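Local coordinates for protein lactate dehydrogenase, adjacent gene encodes predicted malate dehydrogenase (Cryptosporidium parvum, PDB 4ND2) that probably catalyses the reversible interconversion of (S)-lactate and pyruvate, using NAD(+)/NADH as the hydride carrier, at residues R85-R90 against W220-D225; R153-I158 against I212-T216; I78-I82 against G96-L101. One frame throughout, in Å; residues are numbered along the deposited sequence.

Contact 1 of 3, residues R85-R90 against W220-D225; sequences RPKDDR and WKEVAD. With PYR (pyruvic acid), chain D.
Trp220 lies against Arg90 next to the pyruvate, where the loop 85-90, as in other lactate dehydrogenases, closes over the active site. Its CB sits 3.3 Å from C of pyruvate, so the start of the side chain already lines the pocket. CG and CD1 come next, against the Arg90 guanidinium: CZ of Arg90 stands 3.8 Å from the centroid of the five-membered ring, 19° off the ring normal, a cation-pi contact with the planes 43° apart. NE1 points to a water that also bonds Asp88 O, a weak link for the indole N-H. Further out, CZ2 meets Asp88 O edge-on at 3.5 Å, and CH2 ends against Pro86 CB at 3.8 Å. CG of Lys221 covers the ring face opposite Arg90, and Lys221 NZ makes a weak bond to Asp88 O. A broad indole suits this place, since it offers a face to a cation and its six-membered ring to backbone carbonyls and Pro86 CB.

Arg90 is extended from CG to NE and can thus grasp the substrate: NE donates to O3 of pyruvate at 2.8 Å and NH2 to OXT at 2.9 Å. Arg85 NH1 forms a nearly straight salt bridge to Asp225 OD1 at 2.9 Å. Arg85 NE and NH2 both donate to Pro86 O, which fixes the guanidinium's rotation, and Ala224 CB packs on one face. The contact thus joins the loop between strand 75-78 and helix 94-111 to the C-terminal part of helix 206-227.

Contact 2 of 3, residues R153-I158 against I212-T216; sequences RFRTFI and IVCHT. With PYR (pyruvic acid), chain D.
Phe157 and His215 stack where helices 147-162 and 206-227 of the alpha/beta C-terminal domain pack together, their segment axes 9.3 Å apart and running roughly antiparallel at 142°. This is the tight part. The rings form an offset stack, centroids of Phe157 and His215 3.7 Å apart and planes only 7° from parallel. Two flat groups suit so narrow a gap, and the imidazole can still use its NE2, which bonds Glu222 on the next turns of its own helix. Next to the stack, Ile212 CG2 is wedged among three side chains, 3.8 Å from Phe157 CB and 3.9 Å from Phe154 CE1, with Ile158 CG1 close by; a branched aliphatic residue fits between the Phe154 ring edge and Phe157 CB. Thr216 is small enough for the helices to approach: its OG1 touches Phe154 CD1 at 3.4 Å while donating to Ile212 O at 2.8 Å, so the buried hydroxyl is satisfied within its own helix.

Packing slackens at Val213, partly exposed, whose CG2 comes no nearer than 4.3 Å to Phe154 CE1. Arg153 barely touches 212-216 but runs on, buried and extended, past Ala219 and Trp220 to the active site; a water bridges Arg153 NH1 and Thr216 O. The guanidinium meets pyruvate at its edge with two N-H donors, one to each carboxylate oxygen: NH1 bonds OXT, and Arg153 NH2 donates to pyruvate O at 2.8 Å.

Contact 3 of 3, residues I78-I82 against G96-L101; sequences ITASI and GNARIL. With A3D (3-acetylpyridine adenine dinucleotide), chain C.
Asn97 reaches from helix 94-111 to Ser81 and Ile82, in the loop leaving strand 75-78, inside the beta-alpha-beta crossover (strand 75-78, helix 94-111, strand 116-119) of the Rossmann-type NAD-binding domain. Among the polar links, Asn97 uses both ends of its amide. OD1 accepts from Ile82 N at 2.9 Å in a nearly straight bond (N-H...O 167°), with the donor in the plane of the Asn97 carbonyl, while ND2 donates to Ser81 OG at 3.2 Å, somewhat tilted from the amide plane. ND2 also bonds Asn122 O, so an asparagine serves this corner with a donor and an acceptor and is held from rotating.

Apolar contacts fill the rest. Ile100 branches to two partners: CG2 to Ala80 CB at 3.6 Å, CD1 to Ile82 CG2 at 3.8 Å. Leu101 CD1 lies 4.1 Å from Ile78 CG2, and Gly96, bare of side chain, lets Ile82 CG2 rest on its backbone.

The cofactor analogue engages the same residues. Small Ala80 lets the adenine come close, CB to N3A at 3.5 Å, with Ile100 CG2 by N6A. Ser81 OG, carried anti to its backbone nitrogen (chi1 175°), lies 3.0 Å from O3D of the cofactor ribose.

In the fold
Contacts 1 and 2 share helix 206-227 and both meet pyruvate, contact 1 through Arg90 on the closing loop and contact 2 through Arg153 from within the C-terminal domain; they also touch through His215 and Glu222. Contact 2 is buried and largely aromatic and aliphatic, whereas contact 1 runs from a buried cation-pi pair at the substrate to a solvent-facing salt bridge. Contact 3, buried as well, lies in the NAD-binding domain about 29 Å between centres from contact 2, on the other side of the chain's centre, and combines amide hydrogen bonding with aliphatic packing around the cofactor. Segment 85-90 lies in the chain between contact 3's two segments, and contact 1 joins that loop to the C-terminal domain.

Contact 1 of 3, residues R85-R90 against W220-D225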
loop_
_atom_site.group_PDB
_atom_site.type_symbol
_atom_site.label_atom_id
_atom_site.label_comp_id
_atom_site.label_asym_id
_atom_site.label_seq_id
_atom_site.Cartn_x
_atom_site.Cartn_y
_atom_site.Cartn_z
ATOM N N ARG A 85 -5.055 -11.521 -32.372
ATOM C CA ARG A 85 -5.502 -12.513 -31.393
ATOM C C ARG A 85 -5.704 -13.875 -32.057
ATOM O O ARG A 85 -5.948 -13.949 -33.263
ATOM C CB ARG A 85 -6.809 -12.076 -30.718
ATOM C CG ARG A 85 -7.969 -11.795 -31.668
ATOM C CD ARG A 85 -9.319 -11.921 -30.976
ATOM N NE ARG A 85 -9.656 -13.317 -30.690
ATOM C CZ ARG A 85 -10.847 -13.750 -30.275
ATOM N NH1 ARG A 85 -11.856 -12.905 -30.083
ATOM N NH2 ARG A 85 -11.030 -15.047 -30.049
ATOM N N PRO A 86 -5.609 -14.952 -31.278
ATOM C CA PRO A 86 -6.003 -16.263 -31.782
ATOM C C PRO A 86 -7.508 -16.317 -32.022
ATOM O O PRO A 86 -8.274 -15.762 -31.234
ATOM C CB PRO A 86 -5.609 -17.213 -30.651
ATOM C CG PRO A 86 -4.501 -16.526 -29.941
ATOM C CD PRO A 86 -4.773 -15.057 -30.067
ATOM N N LYS A 87 -7.919 -16.963 -33.109
ATOM C CA LYS A 87 -9.338 -17.119 -33.419
ATOM C C LYS A 87 -9.971 -18.148 -32.482
ATOM O O LYS A 87 -10.875 -17.820 -31.713
ATOM C CB LYS A 87 -9.524 -17.541 -34.883
ATOM C CG LYS A 87 -10.975 -17.633 -35.334
ATOM C CD LYS A 87 -11.091 -18.220 -36.733
ATOM C CE LYS A 87 -12.537 -18.535 -37.082
ATOM N NZ LYS A 87 -12.650 -19.231 -38.393
ATOM N N ASP A 88 -9.476 -19.383 -32.544
ATOM C CA ASP A 88 -10.065 -20.506 -31.806
ATOM C C ASP A 88 -9.133 -21.126 -30.762
ATOM O O ASP A 88 -9.606 -21.616 -29.738
ATOM C CB ASP A 88 -10.510 -21.598 -32.786
ATOM C CG ASP A 88 -11.547 -21.106 -33.781
ATOM O OD1 ASP A 88 -12.465 -20.360 -33.378
ATOM O OD2 ASP A 88 -11.447 -21.474 -34.972
ATOM N N ASP A 89 -7.825 -21.122 -31.027
ATOM C CA ASP A 89 -6.855 -21.771 -30.144
ATOM C C ASP A 89 -5.569 -20.954 -30.028
ATOM O O ASP A 89 -5.076 -20.413 -31.019
ATOM C CB ASP A 89 -6.527 -23.176 -30.664
ATOM C CG ASP A 89 -5.860 -24.055 -29.612
ATOM O OD1 ASP A 89 -4.689 -23.801 -29.253
ATOM O OD2 ASP A 89 -6.508 -25.018 -29.148
ATOM N N ARG A 90 -5.021 -20.905 -28.814
ATOM C CA ARG A 90 -3.767 -20.198 -28.539
ATOM C C ARG A 90 -2.596 -20.729 -29.373
ATOM O O ARG A 90 -1.625 -20.011 -29.608
ATOM C CB ARG A 90 -3.400 -20.320 -27.056
ATOM C CG ARG A 90 -4.364 -19.671 -26.071
ATOM C CD ARG A 90 -4.050 -20.162 -24.665
ATOM N NE ARG A 90 -4.899 -19.595 -23.616
ATOM C CZ ARG A 90 -6.060 -20.104 -23.197
ATOM N NH1 ARG A 90 -6.579 -21.199 -23.750
ATOM N NH2 ARG A 90 -6.722 -19.501 -22.217
ATOM N N TRP A 220 -10.873 -17.039 -21.511
ATOM C CA TRP A 220 -10.065 -16.227 -22.428
ATOM C C TRP A 220 -10.878 -15.721 -23.627
ATOM O O TRP A 220 -10.702 -14.579 -24.056
ATOM C CB TRP A 220 -8.809 -16.984 -22.885
ATOM C CG TRP A 220 -9.006 -17.975 -23.998
ATOM C CD1 TRP A 220 -9.460 -19.258 -23.888
ATOM C CD2 TRP A 220 -8.724 -17.765 -25.387
ATOM N NE1 TRP A 220 -9.487 -19.858 -25.125
ATOM C CE2 TRP A 220 -9.040 -18.964 -26.063
ATOM C CE3 TRP A 220 -8.240 -16.679 -26.128
ATOM C CZ2 TRP A 220 -8.892 -19.107 -27.445
ATOM C CZ3 TRP A 220 -8.092 -16.823 -27.507
ATOM C CH2 TRP A 220 -8.417 -18.030 -28.147
ATOM N N LYS A 221 -11.779 -16.560 -24.138
ATOM C CA LYS A 221 -12.628 -16.198 -25.275
ATOM C C LYS A 221 -13.710 -15.200 -24.882
ATOM O O LYS A 221 -14.048 -14.314 -25.666
ATOM C CB LYS A 221 -13.284 -17.441 -25.886
ATOM C CG LYS A 221 -12.293 -18.456 -26.418
ATOM C CD LYS A 221 -12.967 -19.548 -27.235
ATOM C CE LYS A 221 -11.933 -20.506 -27.808
ATOM N NZ LYS A 221 -12.548 -21.692 -28.466
ATOM N N GLU A 222 -14.252 -15.346 -23.675
ATOM C CA GLU A 222 -15.264 -14.420 -23.172
ATOM C C GLU A 222 -14.729 -12.988 -23.132
ATOM O O GLU A 222 -15.412 -12.052 -23.542
ATOM C CB GLU A 222 -15.737 -14.826 -21.775
ATOM C CG GLU A 222 -16.977 -14.065 -21.320
ATOM C CD GLU A 222 -17.312 -14.263 -19.854
ATOM O OE1 GLU A 222 -18.424 -13.868 -19.455
ATOM O OE2 GLU A 222 -16.478 -14.802 -19.094
ATOM N N VAL A 223 -13.510 -12.828 -22.630
ATOM C CA VAL A 223 -12.862 -11.519 -22.595
ATOM C C VAL A 223 -12.524 -11.068 -24.020
ATOM O O VAL A 223 -12.868 -9.957 -24.421
ATOM C CB VAL A 223 -11.586 -11.542 -21.724
ATOM C CG1 VAL A 223 -10.859 -10.204 -21.788
ATOM C CG2 VAL A 223 -11.935 -11.896 -20.282
ATOM N N ALA A 224 -11.867 -11.944 -24.776
ATOM C CA ALA A 224 -11.417 -11.633 -26.137
ATOM C C ALA A 224 -12.554 -11.217 -27.073
ATOM O O ALA A 224 -12.412 -10.258 -27.832
ATOM C CB ALA A 224 -10.665 -12.819 -26.724
ATOM N N ASP A 225 -13.673 -11.935 -27.016
ATOM C CA ASP A 225 -14.830 -11.634 -27.873
ATOM C C ASP A 225 -15.482 -10.293 -27.541
ATOM O O ASP A 225 -16.099 -9.672 -28.407
ATOM C CB ASP A 225 -15.878 -12.752 -27.793
ATOM C CG ASP A 225 -15.438 -14.023 -28.502
ATOM O OD1 ASP A 225 -14.410 -14.002 -29.214
ATOM O OD2 ASP A 225 -16.125 -15.051 -28.349
HETATM C C PYR D . -5.906 -15.989 -21.605
HETATM O O PYR D . -6.574 -14.948 -21.405
HETATM O OXT PYR D . -6.023 -16.983 -20.856
HETATM C CA PYR D . -4.985 -16.058 -22.743
HETATM O O3 PYR D . -4.171 -16.965 -22.807
HETATM C CB PYR D . -5.060 -15.014 -23.817
HETATM O O HOH W 1 -9.112 -22.597 -27.008
HETATM O O HOH W 2 -9.414 -19.515 -20.574
#

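Contact 2 of 3, residues R153-I158 against I212-T216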
loop_
_atom_site.group_PDB
_atom_site.type_symbol
_atom_site.label_atom_id
_atom_site.label_comp_id
_atom_site.label_asym_id
_atom_site.label_seq_id
_atom_site.Cartn_x
_atom_site.Cartn_y
_atom_site.Cartn_z
ATOM N N ARG A 153 -9.227 -16.672 -12.028
ATOM C CA ARG A 153 -10.546 -16.767 -12.645
ATOM C C ARG A 153 -11.400 -17.811 -11.919
ATOM O O ARG A 153 -12.551 -17.549 -11.587
ATOM C CB ARG A 153 -10.420 -17.117 -14.129
ATOM C CG ARG A 153 -9.878 -15.972 -14.975
ATOM C CD ARG A 153 -9.319 -16.458 -16.300
ATOM N NE ARG A 153 -9.003 -15.343 -17.194
ATOM C CZ ARG A 153 -8.423 -15.474 -18.385
ATOM N NH1 ARG A 153 -8.078 -16.675 -18.847
ATOM N NH2 ARG A 153 -8.180 -14.393 -19.120
ATOM N N PHE A 154 -10.813 -18.980 -11.674
ATOM C CA PHE A 154 -11.481 -20.089 -10.983
ATOM C C PHE A 154 -11.949 -19.639 -9.593
ATOM O O PHE A 154 -13.124 -19.786 -9.253
ATOM C CB PHE A 154 -10.509 -21.282 -10.905
ATOM C CG PHE A 154 -11.126 -22.589 -10.453
ATOM C CD1 PHE A 154 -12.447 -22.922 -10.736
ATOM C CD2 PHE A 154 -10.342 -23.520 -9.783
ATOM C CE1 PHE A 154 -12.977 -24.136 -10.325
ATOM C CE2 PHE A 154 -10.866 -24.738 -9.373
ATOM C CZ PHE A 154 -12.186 -25.044 -9.645
ATOM N N ARG A 155 -11.036 -19.052 -8.818
ATOM C CA ARG A 155 -11.357 -18.520 -7.484
ATOM C C ARG A 155 -12.441 -17.445 -7.526
ATOM O O ARG A 155 -13.342 -17.424 -6.688
ATOM C CB ARG A 155 -10.113 -17.915 -6.830
ATOM C CG ARG A 155 -9.030 -18.910 -6.467
ATOM C CD ARG A 155 -7.747 -18.188 -6.085
ATOM N NE ARG A 155 -7.819 -17.624 -4.740
ATOM C CZ ARG A 155 -6.881 -16.861 -4.183
ATOM N NH1 ARG A 155 -5.782 -16.535 -4.852
ATOM N NH2 ARG A 155 -7.048 -16.415 -2.945
ATOM N N THR A 156 -12.330 -16.548 -8.501
ATOM C CA THR A 156 -13.268 -15.439 -8.659
ATOM C C THR A 156 -14.688 -15.932 -8.928
ATOM O O THR A 156 -15.639 -15.428 -8.337
ATOM C CB THR A 156 -12.806 -14.493 -9.789
ATOM O OG1 THR A 156 -11.558 -13.898 -9.417
ATOM C CG2 THR A 156 -13.821 -13.388 -10.051
ATOM N N PHE A 157 -14.818 -16.923 -9.805
ATOM C CA PHE A 157 -16.127 -17.467 -10.162
ATOM C C PHE A 157 -16.777 -18.193 -8.984
ATOM O O PHE A 157 -17.979 -18.072 -8.773
ATOM C CB PHE A 157 -16.024 -18.397 -11.376
ATOM C CG PHE A 157 -15.496 -17.730 -12.624
ATOM C CD1 PHE A 157 -15.716 -16.375 -12.873
ATOM C CD2 PHE A 157 -14.795 -18.466 -13.566
ATOM C CE1 PHE A 157 -15.231 -15.776 -14.025
ATOM C CE2 PHE A 157 -14.316 -17.871 -14.723
ATOM C CZ PHE A 157 -14.531 -16.526 -14.950
ATOM N N ILE A 158 -15.978 -18.924 -8.215
ATOM C CA ILE A 158 -16.463 -19.562 -6.989
ATOM C C ILE A 158 -16.913 -18.492 -5.997
ATOM O O ILE A 158 -17.998 -18.590 -5.418
ATOM C CB ILE A 158 -15.380 -20.444 -6.335
ATOM C CG1 ILE A 158 -15.040 -21.627 -7.246
ATOM C CG2 ILE A 158 -15.848 -20.949 -4.971
ATOM C CD1 ILE A 158 -13.696 -22.261 -6.958
ATOM N N ILE A 212 -18.884 -23.486 -13.505
ATOM C CA ILE A 212 -17.710 -22.724 -13.072
ATOM C C ILE A 212 -16.426 -23.287 -13.683
ATOM O O ILE A 212 -15.541 -22.526 -14.079
ATOM C CB ILE A 212 -17.613 -22.687 -11.527
ATOM C CG1 ILE A 212 -18.697 -21.762 -10.962
ATOM C CG2 ILE A 212 -16.236 -22.224 -11.068
ATOM C CD1 ILE A 212 -18.929 -21.910 -9.474
ATOM N N VAL A 213 -16.328 -24.613 -13.755
ATOM C CA VAL A 213 -15.178 -25.274 -14.377
ATOM C C VAL A 213 -15.114 -24.941 -15.871
ATOM O O VAL A 213 -14.047 -24.608 -16.397
ATOM C CB VAL A 213 -15.228 -26.806 -14.161
ATOM C CG1 VAL A 213 -14.232 -27.533 -15.060
ATOM C CG2 VAL A 213 -14.965 -27.139 -12.700
ATOM N N CYS A 214 -16.260 -25.026 -16.541
ATOM C CA CYS A 214 -16.366 -24.681 -17.958
ATOM C C CYS A 214 -16.029 -23.207 -18.198
ATOM O O CYS A 214 -15.290 -22.878 -19.125
ATOM C CB CYS A 214 -17.778 -24.981 -18.470
ATOM S SG CYS A 214 -18.073 -24.525 -20.194
ATOM N N HIS A 215 -16.574 -22.338 -17.351
ATOM C CA HIS A 215 -16.351 -20.894 -17.442
ATOM C C HIS A 215 -14.863 -20.556 -17.318
ATOM O O HIS A 215 -14.343 -19.722 -18.064
ATOM C CB HIS A 215 -17.159 -20.179 -16.355
ATOM C CG HIS A 215 -17.293 -18.702 -16.555
ATOM N ND1 HIS A 215 -17.838 -17.876 -15.598
ATOM C CD2 HIS A 215 -16.950 -17.901 -17.593
ATOM C CE1 HIS A 215 -17.835 -16.631 -16.039
ATOM N NE2 HIS A 215 -17.299 -16.618 -17.246
ATOM N N THR A 216 -14.189 -21.219 -16.382
ATOM C CA THR A 216 -12.743 -21.079 -16.211
ATOM C C THR A 216 -11.996 -21.457 -17.490
ATOM O O THR A 216 -11.092 -20.741 -17.921
ATOM C CB THR A 216 -12.237 -21.952 -15.043
ATOM O OG1 THR A 216 -12.925 -21.582 -13.844
ATOM C CG2 THR A 216 -10.737 -21.782 -14.832
HETATM C C PYR D . -5.906 -15.989 -21.605
HETATM O O PYR D . -6.574 -14.948 -21.405
HETATM O OXT PYR D . -6.023 -16.983 -20.856
HETATM C CA PYR D . -4.985 -16.058 -22.743
HETATM O O3 PYR D . -4.171 -16.965 -22.807
HETATM C CB PYR D . -5.060 -15.014 -23.817
HETATM O O HOH W 3 -8.613 -19.350 -17.881
#

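Contact 3 of 3, residues I78-I82 against G96-L101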
loop_
_atom_site.group_PDB
_atom_site.type_symbol
_atom_site.label_atom_id
_atom_site.label_comp_id
_atom_site.label_asym_id
_atom_site.label_seq_id
_atom_site.Cartn_x
_atom_site.Cartn_y
_atom_site.Cartn_z
ATOM N N ILE A 78 8.591 -11.998 -20.690
ATOM C CA ILE A 78 8.484 -12.063 -22.150
ATOM C C ILE A 78 7.027 -12.007 -22.597
ATOM O O ILE A 78 6.256 -12.939 -22.359
ATOM C CB ILE A 78 9.146 -13.343 -22.711
ATOM C CG1 ILE A 78 10.578 -13.473 -22.185
ATOM C CG2 ILE A 78 9.138 -13.327 -24.238
ATOM C CD1 ILE A 78 11.300 -14.728 -22.632
ATOM N N THR A 79 6.662 -10.906 -23.249
ATOM C CA THR A 79 5.315 -10.713 -23.778
ATOM C C THR A 79 5.296 -10.645 -25.309
ATOM O O THR A 79 4.224 -10.571 -25.904
ATOM C CB THR A 79 4.681 -9.415 -23.234
ATOM O OG1 THR A 79 5.180 -8.283 -23.959
ATOM C CG2 THR A 79 4.982 -9.240 -21.755
ATOM N N ALA A 80 6.471 -10.683 -25.937
ATOM C CA ALA A 80 6.592 -10.468 -27.380
ATOM C C ALA A 80 5.804 -11.508 -28.165
ATOM O O ALA A 80 5.822 -12.694 -27.834
ATOM C CB ALA A 80 8.053 -10.490 -27.799
ATOM N N SER A 81 5.114 -11.052 -29.205
ATOM C CA SER A 81 4.229 -11.909 -29.980
ATOM C C SER A 81 3.928 -11.309 -31.346
ATOM O O SER A 81 3.939 -10.086 -31.511
ATOM C CB SER A 81 2.916 -12.111 -29.221
ATOM O OG SER A 81 1.970 -12.837 -29.988
ATOM N N ILE A 82 3.651 -12.180 -32.314
ATOM C CA ILE A 82 3.158 -11.754 -33.625
ATOM C C ILE A 82 1.771 -11.128 -33.453
ATOM O O ILE A 82 1.059 -11.467 -32.511
ATOM C CB ILE A 82 3.100 -12.923 -34.638
ATOM C CG1 ILE A 82 2.076 -13.989 -34.215
ATOM C CG2 ILE A 82 4.480 -13.543 -34.807
ATOM C CD1 ILE A 82 1.913 -15.105 -35.225
ATOM N N GLY A 96 5.163 -18.624 -35.361
ATOM C CA GLY A 96 5.686 -17.263 -35.325
ATOM C C GLY A 96 6.334 -16.897 -34.000
ATOM O O GLY A 96 7.413 -16.310 -33.971
ATOM N N ASN A 97 5.685 -17.247 -32.894
ATOM C CA ASN A 97 6.203 -16.876 -31.575
ATOM C C ASN A 97 7.414 -17.693 -31.147
ATOM O O ASN A 97 8.274 -17.187 -30.426
ATOM C CB ASN A 97 5.094 -16.933 -30.523
ATOM C CG ASN A 97 4.081 -15.816 -30.695
ATOM O OD1 ASN A 97 4.289 -14.888 -31.479
ATOM N ND2 ASN A 97 2.981 -15.898 -29.963
ATOM N N ALA A 98 7.500 -18.939 -31.603
ATOM C CA ALA A 98 8.706 -19.740 -31.390
ATOM C C ALA A 98 9.928 -19.028 -31.973
ATOM O O ALA A 98 10.989 -18.985 -31.347
ATOM C CB ALA A 98 8.551 -21.112 -32.017
ATOM N N ARG A 99 9.765 -18.467 -33.169
ATOM C CA ARG A 99 10.833 -17.728 -33.837
ATOM C C ARG A 99 11.205 -16.445 -33.091
ATOM O O ARG A 99 12.381 -16.110 -32.981
ATOM C CB ARG A 99 10.434 -17.407 -35.283
ATOM C CG ARG A 99 10.331 -18.632 -36.187
ATOM C CD ARG A 99 11.677 -19.318 -36.362
ATOM N NE ARG A 99 12.706 -18.357 -36.770
ATOM C CZ ARG A 99 14.005 -18.438 -36.476
ATOM N NH1 ARG A 99 14.494 -19.444 -35.755
ATOM N NH2 ARG A 99 14.830 -17.490 -36.910
ATOM N N ILE A 100 10.209 -15.735 -32.573
ATOM C CA ILE A 100 10.474 -14.553 -31.749
ATOM C C ILE A 100 11.313 -14.934 -30.533
ATOM O O ILE A 100 12.310 -14.276 -30.231
ATOM C CB ILE A 100 9.171 -13.856 -31.299
ATOM C CG1 ILE A 100 8.511 -13.166 -32.494
ATOM C CG2 ILE A 100 9.451 -12.835 -30.199
ATOM C CD1 ILE A 100 7.111 -12.661 -32.224
ATOM N N LEU A 101 10.917 -16.006 -29.850
ATOM C CA LEU A 101 11.612 -16.438 -28.634
ATOM C C LEU A 101 13.054 -16.889 -28.878
ATOM O O LEU A 101 13.887 -16.776 -27.979
ATOM C CB LEU A 101 10.815 -17.524 -27.896
ATOM C CG LEU A 101 9.836 -17.008 -26.833
ATOM C CD1 LEU A 101 8.916 -15.910 -27.352
ATOM C CD2 LEU A 101 9.015 -18.161 -26.279
HETATM P PA A3D C . 0.355 -7.095 -28.298
HETATM O O1A A3D C . -0.423 -5.956 -27.698
HETATM O O2A A3D C . 0.203 -7.401 -29.765
HETATM O O5B A3D C . 1.911 -6.858 -27.999
HETATM C C5B A3D C . 2.934 -7.655 -28.582
HETATM C C4B A3D C . 4.185 -6.796 -28.670
HETATM O O4B A3D C . 5.312 -7.607 -29.008
HETATM C C3B A3D C . 4.076 -5.711 -29.741
HETATM O O3B A3D C . 4.246 -4.409 -29.171
HETATM C C2B A3D C . 5.183 -6.035 -30.728
HETATM O O2B A3D C . 5.815 -4.883 -31.292
HETATM C C1B A3D C . 6.145 -6.842 -29.876
HETATM N N9A A3D C . 7.054 -7.699 -30.665
HETATM C C8A A3D C . 6.790 -8.365 -31.805
HETATM N N7A A3D C . 7.893 -9.038 -32.221
HETATM C C5A A3D C . 8.876 -8.796 -31.340
HETATM C C6A A3D C . 10.289 -9.191 -31.177
HETATM N N6A A3D C . 10.894 -10.007 -32.076
HETATM N N1A A3D C . 10.952 -8.711 -30.099
HETATM C C2A A3D C . 10.374 -7.899 -29.191
HETATM N N3A A3D C . 9.093 -7.502 -29.282
HETATM C C4A A3D C . 8.314 -7.913 -30.313
HETATM O O3 A3D C . 0.062 -8.475 -27.512
HETATM P PN A3D C . -0.370 -8.587 -25.958
HETATM O O1N A3D C . -1.846 -8.324 -25.853
HETATM O O2N A3D C . 0.585 -7.801 -25.101
HETATM O O5D A3D C . -0.096 -10.146 -25.686
HETATM C C5D A3D C . 1.243 -10.630 -25.727
HETATM C C4D A3D C . 1.292 -12.153 -25.685
HETATM O O4D A3D C . 0.800 -12.624 -24.425
HETATM C C3D A3D C . 0.441 -12.823 -26.761
HETATM O O3D A3D C . 1.161 -13.911 -27.338
HETATM C C2D A3D C . -0.759 -13.357 -26.012
HETATM O O2D A3D C . -1.340 -14.521 -26.606
HETATM C C1D A3D C . -0.137 -13.675 -24.664
HETATM N N1N A3D C . -1.103 -13.782 -23.573
HETATM C C2N A3D C . -1.011 -14.838 -22.751
HETATM C C3N A3D C . -1.899 -14.998 -21.697
HETATM C C7N A3D C . -1.795 -16.176 -20.777
HETATM O O7N A3D C . -2.638 -16.304 -19.913
HETATM C C8N A3D C . -0.671 -17.157 -20.917
HETATM C C4N A3D C . -2.889 -14.045 -21.496
HETATM C C5N A3D C . -2.963 -12.959 -22.356
HETATM C C6N A3D C . -2.052 -12.851 -23.397
#